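Local coordinates for protein beta-methylmalyl-CoA dehydratase (Chloroflexus aurantiacus, PDB 4E3E) that catalyses the reversible dehydration of beta-methylmalyl-CoA to mesaconyl-CoA, a step of the glyoxylate assimilation cycle that regenerates acetyl-CoA and yields pyruvate, at residues 76-81 against 226-231. Numbering follows the deposited sequence.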
loop_
_atom_site.group_PDB
_atom_site.type_symbol
_atom_site.label_atom_id
_atom_site.label_comp_id
_atom_site.label_asym_id
_atom_site.label_seq_id
_atom_site.Cartn_x
_atom_site.Cartn_y
_atom_site.Cartn_z
ATOM N N THR A 76 3.585 20.572 7.131
ATOM C CA THR A 76 3.162 21.892 7.615
ATOM C C THR A 76 1.824 21.798 8.329
ATOM O O THR A 76 1.466 22.686 9.118
ATOM C CB THR A 76 3.017 22.941 6.475
ATOM O OG1 THR A 76 1.795 22.726 5.733
ATOM C CG2 THR A 76 4.211 22.918 5.557
ATOM N N VAL A 77 1.090 20.721 8.059
ATOM C CA VAL A 77 -0.288 20.593 8.587
ATOM C C VAL A 77 -0.419 20.719 10.129
ATOM O O VAL A 77 -1.279 21.486 10.613
ATOM C CB VAL A 77 -0.999 19.343 8.031
ATOM C CG1 VAL A 77 -2.339 19.098 8.740
ATOM C CG2 VAL A 77 -1.216 19.500 6.526
ATOM N N PRO A 78 0.422 19.994 10.908
ATOM C CA PRO A 78 0.302 20.107 12.376
ATOM C C PRO A 78 0.357 21.557 12.892
ATOM O O PRO A 78 -0.405 21.910 13.793
ATOM C CB PRO A 78 1.515 19.306 12.888
ATOM C CG PRO A 78 1.797 18.323 11.795
ATOM C CD PRO A 78 1.556 19.116 10.532
ATOM N N ASP A 79 1.213 22.386 12.293
ATOM C CA ASP A 79 1.452 23.758 12.769
ATOM C C ASP A 79 0.637 24.845 12.074
ATOM O O ASP A 79 0.436 25.922 12.638
ATOM C CB ASP A 79 2.934 24.097 12.639
ATOM C CG ASP A 79 3.816 23.095 13.349
ATOM O OD1 ASP A 79 3.570 22.833 14.539
ATOM O OD2 ASP A 79 4.743 22.557 12.726
ATOM N N ILE A 80 0.184 24.579 10.852
ATOM C CA ILE A 80 -0.486 25.607 10.056
ATOM C C ILE A 80 -1.988 25.374 9.939
ATOM O O ILE A 80 -2.767 26.299 10.150
ATOM C CB ILE A 80 0.148 25.735 8.645
ATOM C CG1 ILE A 80 1.653 26.004 8.749
ATOM C CG2 ILE A 80 -0.567 26.794 7.795
ATOM C CD1 ILE A 80 2.039 27.220 9.569
ATOM N N SER A 81 -2.398 24.151 9.609
ATOM C CA SER A 81 -3.792 23.924 9.215
ATOM C C SER A 81 -4.539 22.917 10.077
ATOM O O SER A 81 -5.681 22.572 9.762
ATOM C CB SER A 81 -3.907 23.572 7.720
ATOM O OG SER A 81 -3.041 22.500 7.364
ATOM N N GLN A 226 1.999 11.789 5.967
ATOM C CA GLN A 226 2.076 12.128 7.406
ATOM C C GLN A 226 1.307 13.454 7.661
ATOM O O GLN A 226 1.732 14.352 8.396
ATOM C CB GLN A 226 3.537 12.114 7.879
ATOM C CG GLN A 226 4.111 10.685 7.938
ATOM C CD GLN A 226 5.623 10.696 7.987
ATOM O OE1 GLN A 226 6.252 11.385 7.197
ATOM N NE2 GLN A 226 6.216 9.958 8.941
ATOM N N ASN A 227 0.170 13.547 6.983
ATOM C CA ASN A 227 -0.751 14.679 7.070
ATOM C C ASN A 227 -1.791 14.259 8.100
ATOM O O ASN A 227 -2.407 13.207 7.969
ATOM C CB ASN A 227 -1.360 14.947 5.674
ATOM C CG ASN A 227 -2.518 15.965 5.676
ATOM O OD1 ASN A 227 -3.217 16.152 6.665
ATOM N ND2 ASN A 227 -2.720 16.622 4.533
ATOM N N THR A 228 -1.957 15.062 9.146
ATOM C CA THR A 228 -2.761 14.647 10.295
ATOM C C THR A 228 -4.127 15.298 10.413
ATOM O O THR A 228 -4.758 15.107 11.446
ATOM C CB THR A 228 -2.068 14.980 11.623
ATOM O OG1 THR A 228 -1.877 16.403 11.700
ATOM C CG2 THR A 228 -0.699 14.282 11.729
ATOM N N ALA A 229 -4.555 16.097 9.427
ATOM C CA ALA A 229 -5.810 16.857 9.565
ATOM C C ALA A 229 -6.937 15.890 9.869
ATOM O O ALA A 229 -7.066 14.861 9.222
ATOM C CB ALA A 229 -6.119 17.708 8.318
ATOM N N ARG A 230 -7.751 16.242 10.850
ATOM C CA ARG A 230 -8.673 15.303 11.504
ATOM C C ARG A 230 -9.959 15.023 10.719
ATOM O O ARG A 230 -10.583 13.959 10.891
ATOM C CB ARG A 230 -8.967 15.787 12.935
ATOM C CG ARG A 230 -7.723 15.802 13.828
ATOM C CD ARG A 230 -7.773 16.761 15.018
ATOM N NE ARG A 230 -6.574 16.542 15.838
ATOM C CZ ARG A 230 -6.147 17.309 16.839
ATOM N NH1 ARG A 230 -6.816 18.399 17.208
ATOM N NH2 ARG A 230 -5.032 16.972 17.481
ATOM N N VAL A 231 -10.355 15.966 9.862
ATOM C CA VAL A 231 -11.512 15.761 8.972
ATOM C C VAL A 231 -11.330 14.562 8.022
ATOM O O VAL A 231 -12.311 14.025 7.529
ATOM C CB VAL A 231 -11.889 17.033 8.147
ATOM C CG1 VAL A 231 -12.394 18.148 9.061
ATOM C CG2 VAL A 231 -10.719 17.504 7.273
#
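Val77 holds CG1 anti to its backbone N (chi1 171°) and Asn227 holds CG anti to its own (chi1 171°), which brings a valine methyl pair against the flat amide of the asparagine. CG2 of Val77 sits over the face of the amide, 3.8 Å from ND2 of Asn227, whereas CG1 of Val77 sits 3.7 Å from OD1 of Asn227 and reaches on to CB of Ala229 at 4.0 Å. CG1 of Val77 packs on OG1 of Thr228 as well, and Pro78 adds a single contact at the same oxygen, its CG 4.1 Å from OG1 of Thr228.

The loop surface that receives the valine is shaped by an Asx turn: Ala229 N donates to Asn227 OD1 over 3.1 Å, nearly straight at the hydrogen (169°), with the donor coming almost head-on to the carbonyl. An alanine in place of Asn227 would probably leave the N-H of Ala229 without this acceptor, open a gap beside CG2 of Val77 and let the turn loosen.

Gln226, in a Schellman motif, ends the helix before this loop; its OE1 accepts from Lys75, and its NE2 bonds to Ser48 OG and Ser42 O of the second subunit. Arg43 of that subunit packs on Pro78 and Thr228, which places the contact beside the interface with that subunit. The contact joins the end of helix 65-80, in the first half of this double hotdog chain, to a loop of the second half. Across the pair the chemistry is van der Waals, methyls against amide, hydroxyl and methyl, with the polar bond kept within the loop, implying a fit that rests on shape while burying the N-H of Thr228 without a partner in the model.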